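PDB 4W9R: uncharacterized protein from Capnocytophaga ochracea, which is of unknown function but belongs to the putative esterase family of the alpha/beta-hydrolase clan and may therefore be a hydrolase. Local coordinates for residues Thr253-Tyr258 and Tyr285-Ser290; Thr246-Leu251 and Val281-Thr286. One frame throughout, in Å; residues are numbered along the deposited sequence.

Interaction 1 of 2, residues Thr253-Tyr258 and Tyr285-Ser290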
ATOM      1  N   THR B 253      11.156  39.286  -4.059  1.00 42.90           N
ATOM      2  CA  THR B 253      10.816  39.641  -2.685  1.00 47.45           C
ATOM      3  C   THR B 253       9.758  38.690  -2.131  1.00 49.42           C
ATOM      4  O   THR B 253       9.301  37.786  -2.832  1.00 56.38           O
ATOM      5  CB  THR B 253      10.295  41.090  -2.576  1.00 51.19           C
ATOM      6  OG1 THR B 253       9.165  41.262  -3.441  1.00 53.96           O
ATOM      7  CG2 THR B 253      11.379  42.087  -2.963  1.00 41.77           C
ATOM      8  N   GLY B 254       9.370  38.904  -0.877  1.00 47.40           N
ATOM      9  CA  GLY B 254       8.350  38.091  -0.235  1.00 41.56           C
ATOM     10  C   GLY B 254       8.737  36.632  -0.081  1.00 51.06           C
ATOM     11  O   GLY B 254       7.884  35.745  -0.131  1.00 55.25           O
ATOM     12  N   ILE B 255      10.027  36.382   0.115  1.00 51.75           N
ATOM     13  CA  ILE B 255      10.538  35.020   0.220  1.00 40.16           C
ATOM     14  C   ILE B 255      10.204  34.397   1.573  1.00 39.59           C
ATOM     15  O   ILE B 255       9.835  33.224   1.646  1.00 51.61           O
ATOM     16  CB  ILE B 255      12.059  34.984  -0.010  1.00 35.40           C
ATOM     17  CG1 ILE B 255      12.371  35.405  -1.447  1.00 35.84           C
ATOM     18  CG2 ILE B 255      12.621  33.600   0.272  1.00 22.14           C
ATOM     19  CD1 ILE B 255      13.798  35.175  -1.849  1.00 40.74           C
ATOM     20  N   TYR B 256      10.329  35.180   2.640  1.00 37.99           N
ATOM     21  CA  TYR B 256       9.935  34.713   3.964  1.00 37.26           C
ATOM     22  C   TYR B 256       8.459  34.337   3.985  1.00 44.57           C
ATOM     23  O   TYR B 256       8.061  33.375   4.643  1.00 45.82           O
ATOM     24  CB  TYR B 256      10.215  35.773   5.030  1.00 33.45           C
ATOM     25  CG  TYR B 256       9.411  35.569   6.295  1.00 39.95           C
ATOM     26  CD1 TYR B 256       9.769  34.596   7.218  1.00 35.78           C
ATOM     27  CD2 TYR B 256       8.287  36.341   6.561  1.00 43.06           C
ATOM     28  CE1 TYR B 256       9.035  34.399   8.371  1.00 42.40           C
ATOM     29  CE2 TYR B 256       7.545  36.153   7.711  1.00 40.22           C
ATOM     30  CZ  TYR B 256       7.924  35.180   8.614  1.00 47.02           C
ATOM     31  OH  TYR B 256       7.190  34.988   9.763  1.00 46.25           O
ATOM     32  N   GLU B 257       7.653  35.107   3.259  1.00 46.63           N
ATOM     33  CA  GLU B 257       6.215  34.877   3.196  1.00 52.20           C
ATOM     34  C   GLU B 257       5.884  33.506   2.617  1.00 42.65           C
ATOM     35  O   GLU B 257       4.883  32.897   2.990  1.00 41.22           O
ATOM     36  CB  GLU B 257       5.532  35.973   2.371  1.00 58.07           C
ATOM     37  CG  GLU B 257       5.235  37.253   3.144  1.00 64.63           C
ATOM     38  CD  GLU B 257       6.487  37.998   3.572  1.00 68.10           C
ATOM     39  OE1 GLU B 257       7.546  37.808   2.936  1.00 75.66           O
ATOM     40  OE2 GLU B 257       6.411  38.776   4.546  1.00 61.89           O
ATOM     41  N   TYR B 258       6.726  33.021   1.709  1.00 33.13           N
ATOM     42  CA  TYR B 258       6.532  31.698   1.127  1.00 35.48           C
ATOM     43  C   TYR B 258       6.630  30.621   2.203  1.00 41.46           C
ATOM     44  O   TYR B 258       5.783  29.731   2.283  1.00 41.95           O
ATOM     45  CB  TYR B 258       7.555  31.432   0.020  1.00 32.91           C
ATOM     46  CG  TYR B 258       7.316  30.142  -0.734  1.00 40.69           C
ATOM     47  CD1 TYR B 258       6.463  30.106  -1.830  1.00 41.93           C
ATOM     48  CD2 TYR B 258       7.941  28.961  -0.352  1.00 42.13           C
ATOM     49  CE1 TYR B 258       6.237  28.932  -2.524  1.00 38.29           C
ATOM     50  CE2 TYR B 258       7.721  27.780  -1.039  1.00 44.86           C
ATOM     51  CZ  TYR B 258       6.868  27.772  -2.125  1.00 50.25           C
ATOM     52  OH  TYR B 258       6.644  26.603  -2.815  1.00 55.48           O
ATOM     53  N   TYR B 285      16.541  30.665   3.547  1.00 38.92           N
ATOM     54  CA  TYR B 285      17.723  31.494   3.755  1.00 33.36           C
ATOM     55  C   TYR B 285      18.565  31.613   2.486  1.00 41.46           C
ATOM     56  O   TYR B 285      19.047  32.696   2.153  1.00 52.80           O
ATOM     57  CB  TYR B 285      18.564  30.922   4.899  1.00 31.64           C
ATOM     58  CG  TYR B 285      19.886  31.620   5.131  1.00 29.33           C
ATOM     59  CD1 TYR B 285      19.939  32.871   5.732  1.00 34.59           C
ATOM     60  CD2 TYR B 285      21.083  31.018   4.767  1.00 21.55           C
ATOM     61  CE1 TYR B 285      21.147  33.507   5.953  1.00 32.76           C
ATOM     62  CE2 TYR B 285      22.295  31.645   4.984  1.00 30.96           C
ATOM     63  CZ  TYR B 285      22.321  32.888   5.578  1.00 34.87           C
ATOM     64  OH  TYR B 285      23.527  33.515   5.796  1.00 41.03           O
ATOM     65  N   THR B 286      18.734  30.499   1.783  1.00 38.36           N
ATOM     66  CA  THR B 286      19.517  30.476   0.552  1.00 35.62           C
ATOM     67  C   THR B 286      18.854  31.322  -0.534  1.00 38.83           C
ATOM     68  O   THR B 286      19.528  32.048  -1.266  1.00 40.00           O
ATOM     69  CB  THR B 286      19.708  29.034   0.035  1.00 33.29           C
ATOM     70  OG1 THR B 286      20.345  28.244   1.045  1.00 42.44           O
ATOM     71  CG2 THR B 286      20.566  29.021  -1.220  1.00 31.06           C
ATOM     72  N   ALA B 287      17.531  31.228  -0.626  1.00 32.34           N
ATOM     73  CA  ALA B 287      16.770  32.000  -1.601  1.00 32.52           C
ATOM     74  C   ALA B 287      16.836  33.487  -1.279  1.00 45.07           C
ATOM     75  O   ALA B 287      16.887  34.329  -2.177  1.00 48.65           O
ATOM     76  CB  ALA B 287      15.326  31.529  -1.640  1.00 41.86           C
ATOM     77  N   ILE B 288      16.829  33.798   0.013  1.00 44.95           N
ATOM     78  CA  ILE B 288      16.944  35.170   0.486  1.00 35.06           C
ATOM     79  C   ILE B 288      18.254  35.799   0.018  1.00 40.89           C
ATOM     80  O   ILE B 288      18.275  36.937  -0.457  1.00 44.72           O
ATOM     81  CB  ILE B 288      16.848  35.229   2.026  1.00 34.07           C
ATOM     82  CG1 ILE B 288      15.385  35.162   2.466  1.00 29.18           C
ATOM     83  CG2 ILE B 288      17.502  36.489   2.570  1.00 35.96           C
ATOM     84  CD1 ILE B 288      15.200  35.017   3.959  1.00 28.74           C
ATOM     85  N   ASN B 289      19.341  35.043   0.132  1.00 34.39           N
ATOM     86  CA  ASN B 289      20.661  35.536  -0.247  1.00 41.19           C
ATOM     87  C   ASN B 289      20.826  35.721  -1.752  1.00 50.51           C
ATOM     88  O   ASN B 289      21.507  36.644  -2.197  1.00 61.31           O
ATOM     89  CB  ASN B 289      21.745  34.592   0.273  1.00 34.34           C
ATOM     90  CG  ASN B 289      21.855  34.610   1.783  1.00 40.63           C
ATOM     91  OD1 ASN B 289      21.442  35.570   2.435  1.00 51.22           O
ATOM     92  ND2 ASN B 289      22.421  33.551   2.347  1.00 36.58           N
ATOM     93  N   SER B 290      20.207  34.841  -2.534  1.00 53.25           N
ATOM     94  CA  SER B 290      20.362  34.873  -3.985  1.00 55.19           C
ATOM     95  C   SER B 290      19.648  36.069  -4.613  1.00 54.81           C
ATOM     96  O   SER B 290      20.117  36.627  -5.605  1.00 59.16           O
ATOM     97  CB  SER B 290      19.849  33.572  -4.606  1.00 51.65           C
ATOM     98  OG  SER B 290      18.456  33.421  -4.402  1.00 65.17           O
TER
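Ile255, in the first turn of helix 255-270, turns its side chain toward Ala287 and Ile288 near the end of helix 278-290. Its two branches divide the work. CG2, lying anti to the backbone N because chi1 is -65°, rests where the two neighbours meet: Ile255 CG2 is 3.9 Å from Ala287 CB and 3.9 Å from Ile288 CG1. The other branch, CG1 to CD1, is extended and runs across the backbone at Ala287, placing Ile255 CD1 4.0 Å from Ala287 CB and close to the carbonyl group of the same residue. Ala287 meets the isoleucine with its methyl pointing at it; Ile288 presents its flank instead, and the two isoleucines cross obliquely. All three residues are buried, and their side chains meet through carbon atoms alone.

The carbonyl beneath the Ile255 methyl is held by serines. Ser290 OG donates to Ala287 O at 2.9 Å, tilted 33° from the carbonyl plane, and Ser291 OG is a second partner. Helix 294-306 touches Ile288 through Ser296 and Leu300, while Phe244 touches Ala287. Ser296 OG also bonds Tyr256 N in the first turn. The start of one helix thus packs against the end of the next, as in an antiparallel helical hairpin, within the all-helical region that follows the mixed sheet.

Interaction 2 of 2, residues Thr246-Leu251 and Val281-Thr286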
ATOM      1  N   THR B 246      12.164  26.587  -8.335  1.00 46.10           N
ATOM      2  CA  THR B 246      11.050  27.132  -9.106  1.00 45.11           C
ATOM      3  C   THR B 246      10.251  28.183  -8.340  1.00 42.37           C
ATOM      4  O   THR B 246      10.170  29.334  -8.755  1.00 60.33           O
ATOM      5  CB  THR B 246      10.088  26.019  -9.558  1.00 55.41           C
ATOM      6  OG1 THR B 246      10.795  25.079 -10.377  1.00 45.39           O
ATOM      7  CG2 THR B 246       8.932  26.607 -10.353  1.00 69.51           C
ATOM      8  N   GLN B 247       9.633  27.774  -7.238  1.00 46.07           N
ATOM      9  CA  GLN B 247       8.720  28.648  -6.507  1.00 52.09           C
ATOM     10  C   GLN B 247       9.415  29.660  -5.594  1.00 50.12           C
ATOM     11  O   GLN B 247       8.798  30.638  -5.172  1.00 58.67           O
ATOM     12  CB  GLN B 247       7.749  27.803  -5.679  1.00 55.57           C
ATOM     13  CG  GLN B 247       7.004  26.757  -6.488  1.00 54.63           C
ATOM     14  CD  GLN B 247       6.164  27.365  -7.592  1.00 60.58           C
ATOM     15  OE1 GLN B 247       6.100  26.832  -8.701  1.00 66.52           O
ATOM     16  NE2 GLN B 247       5.509  28.482  -7.294  1.00 58.14           N
HETATM   17  N   MSE B 248      10.688  29.432  -5.290  1.00 42.55           N
HETATM   18  CA  MSE B 248      11.393  30.276  -4.326  1.00 48.68           C
HETATM   19  C   MSE B 248      12.440  31.180  -4.974  1.00 49.47           C
HETATM   20  O   MSE B 248      12.337  32.403  -4.899  1.00 51.62           O
HETATM   21  CB  MSE B 248      12.039  29.418  -3.238  1.00 41.78           C
HETATM   22  CG  MSE B 248      11.038  28.579  -2.460  1.00 37.91           C
HETATM   23 SE   MSE B 248      11.664  28.078  -0.684  1.00 76.74          SE
HETATM   24  CE  MSE B 248      11.675  29.846   0.142  1.00 63.70           C
ATOM     25  N   GLU B 249      13.456  30.579  -5.587  1.00 41.66           N
ATOM     26  CA  GLU B 249      14.541  31.342  -6.206  1.00 42.59           C
ATOM     27  C   GLU B 249      14.065  32.328  -7.271  1.00 47.90           C
ATOM     28  O   GLU B 249      14.775  33.277  -7.603  1.00 55.56           O
ATOM     29  CB  GLU B 249      15.573  30.397  -6.821  1.00 44.14           C
ATOM     30  CG  GLU B 249      16.562  29.831  -5.820  1.00 62.86           C
ATOM     31  CD  GLU B 249      17.948  29.660  -6.409  1.00 80.22           C
ATOM     32  OE1 GLU B 249      18.133  29.998  -7.596  1.00 89.66           O
ATOM     33  OE2 GLU B 249      18.853  29.195  -5.685  1.00 83.52           O
ATOM     34  N   THR B 250      12.867  32.106  -7.804  1.00 43.82           N
ATOM     35  CA  THR B 250      12.308  33.000  -8.812  1.00 45.93           C
ATOM     36  C   THR B 250      11.645  34.221  -8.182  1.00 45.55           C
ATOM     37  O   THR B 250      11.238  35.146  -8.883  1.00 52.78           O
ATOM     38  CB  THR B 250      11.280  32.276  -9.697  1.00 51.59           C
ATOM     39  OG1 THR B 250      10.257  31.705  -8.872  1.00 40.06           O
ATOM     40  CG2 THR B 250      11.954  31.177 -10.508  1.00 19.48           C
ATOM     41  N   LEU B 251      11.537  34.218  -6.857  1.00 37.79           N
ATOM     42  CA  LEU B 251      10.970  35.351  -6.134  1.00 40.89           C
ATOM     43  C   LEU B 251      12.030  36.412  -5.855  1.00 51.34           C
ATOM     44  O   LEU B 251      13.098  36.111  -5.322  1.00 55.81           O
ATOM     45  CB  LEU B 251      10.336  34.897  -4.817  1.00 38.08           C
ATOM     46  CG  LEU B 251       9.085  34.021  -4.880  1.00 37.05           C
ATOM     47  CD1 LEU B 251       8.613  33.677  -3.476  1.00 35.97           C
ATOM     48  CD2 LEU B 251       7.979  34.712  -5.664  1.00 28.75           C
ATOM     49  N   VAL B 281      14.063  25.844   6.444  1.00 39.12           N
ATOM     50  CA  VAL B 281      14.639  27.109   6.885  1.00 37.27           C
ATOM     51  C   VAL B 281      15.818  27.507   6.004  1.00 35.32           C
ATOM     52  O   VAL B 281      15.906  28.646   5.546  1.00 35.93           O
ATOM     53  CB  VAL B 281      15.098  27.042   8.353  1.00 32.85           C
ATOM     54  CG1 VAL B 281      15.814  28.325   8.746  1.00 30.59           C
ATOM     55  CG2 VAL B 281      13.909  26.789   9.267  1.00 26.00           C
HETATM   56  N   MSE B 282      16.718  26.559   5.762  1.00 35.01           N
HETATM   57  CA  MSE B 282      17.901  26.817   4.947  1.00 33.88           C
HETATM   58  C   MSE B 282      17.541  27.117   3.496  1.00 38.77           C
HETATM   59  O   MSE B 282      18.217  27.905   2.835  1.00 44.27           O
HETATM   60  CB  MSE B 282      18.863  25.631   5.015  1.00 33.22           C
HETATM   61  CG  MSE B 282      19.544  25.482   6.363  1.00 49.31           C
HETATM   62 SE   MSE B 282      20.388  27.148   6.932  1.00 75.01          SE
HETATM   63  CE  MSE B 282      21.046  26.580   8.677  1.00 92.05           C
ATOM     64  N   ALA B 283      16.477  26.490   3.007  1.00 35.04           N
ATOM     65  CA  ALA B 283      15.998  26.753   1.657  1.00 35.58           C
ATOM     66  C   ALA B 283      15.527  28.196   1.546  1.00 42.96           C
ATOM     67  O   ALA B 283      15.763  28.864   0.540  1.00 50.53           O
ATOM     68  CB  ALA B 283      14.878  25.796   1.289  1.00 34.52           C
ATOM     69  N   THR B 284      14.866  28.672   2.595  1.00 32.76           N
ATOM     70  CA  THR B 284      14.385  30.043   2.642  1.00 35.08           C
ATOM     71  C   THR B 284      15.559  31.012   2.720  1.00 43.72           C
ATOM     72  O   THR B 284      15.580  32.037   2.039  1.00 47.81           O
ATOM     73  CB  THR B 284      13.449  30.269   3.844  1.00 38.51           C
ATOM     74  OG1 THR B 284      12.406  29.285   3.833  1.00 38.08           O
ATOM     75  CG2 THR B 284      12.834  31.660   3.792  1.00 32.10           C
ATOM     76  N   TYR B 285      16.541  30.665   3.547  1.00 38.92           N
ATOM     77  CA  TYR B 285      17.723  31.494   3.755  1.00 33.36           C
ATOM     78  C   TYR B 285      18.565  31.613   2.486  1.00 41.46           C
ATOM     79  O   TYR B 285      19.047  32.696   2.153  1.00 52.80           O
ATOM     80  CB  TYR B 285      18.564  30.922   4.899  1.00 31.64           C
ATOM     81  CG  TYR B 285      19.886  31.620   5.131  1.00 29.33           C
ATOM     82  CD1 TYR B 285      19.939  32.871   5.732  1.00 34.59           C
ATOM     83  CD2 TYR B 285      21.083  31.018   4.767  1.00 21.55           C
ATOM     84  CE1 TYR B 285      21.147  33.507   5.953  1.00 32.76           C
ATOM     85  CE2 TYR B 285      22.295  31.645   4.984  1.00 30.96           C
ATOM     86  CZ  TYR B 285      22.321  32.888   5.578  1.00 34.87           C
ATOM     87  OH  TYR B 285      23.527  33.515   5.796  1.00 41.03           O
ATOM     88  N   THR B 286      18.734  30.499   1.783  1.00 38.36           N
ATOM     89  CA  THR B 286      19.517  30.476   0.552  1.00 35.62           C
ATOM     90  C   THR B 286      18.854  31.322  -0.534  1.00 38.83           C
ATOM     91  O   THR B 286      19.528  32.048  -1.266  1.00 40.00           O
ATOM     92  CB  THR B 286      19.708  29.034   0.035  1.00 33.29           C
ATOM     93  OG1 THR B 286      20.345  28.244   1.045  1.00 42.44           O
ATOM     94  CG2 THR B 286      20.566  29.021  -1.220  1.00 31.06           C
TER
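Met248, a selenomethionine, lays its terminal methyl against Thr284, two residues on from the flat Met282 carbonyl, which Thr286 grips on both faces. Met282 O accepts from both Thr286 N and Thr286 OG1, on opposite faces of its plane, the hydroxyl at 2.8 Å with a C=O...donor angle of 147°. The hydroxyl therefore doubles the helical bond and ties the threonine side chain back to its own helix. Farther round that helix Tyr285, whose CB points away from helix 241-248, stacks its ring with Phe318 and bonds Glu321 through its OH.

Across the contact the selenomethionine does the touching. Its CB points toward helix 278-290, and a turn about the CG-SE bond (chi3 67°) brings the methyl to its place: Met248 CE is 3.7 Å from Thr284 CA and 3.8 Å from Thr284 OG1. Thr284 offers its backbone-proximal flank, since its CB points away overall. Its OG1, anti to the carbonyl carbon, bonds Asp280 O one turn earlier, so the Met248 methyl lies beside a hydroxyl whose polar need is met elsewhere. Met248 SE and Ala283 CB are 4.4 Å apart, a looser approach.

The contact joins the end of helix 241-248 to the middle of helix 278-290 in the helical region after the alpha/beta-hydrolase-like sheet. A type I beta turn runs from Met248 to Leu251, closed by Leu251 N donating to Met248 O at 2.8 Å. Phe244, a turn before Met248, touches Ala283 and Thr286, whereas Ile239, Ile255 and Tyr258 pack round the selenomethionine itself.

How the interactions relate
Interactions 1 and 2 lie 5 Å apart between centres and share helix 278-290, whose residues Tyr285 and Thr286 belong to both. Helices 241-248 and 255-270, consecutive in the chain, lean on successive turns of it. The two contacts fuse at Ile255 and Met248: Ile255 CG2 is 3.9 Å from Met248 CE and 3.8 Å from Thr284 O. Tyr258 widens this join, with Tyr258 CE2 3.7 Å from Met248 CG. Together they form one continuous, largely apolar packing of three helices. It sits about 23 to 25 Å from the chain's centre, measured between centres; no catalytic residues have been assigned in this protein.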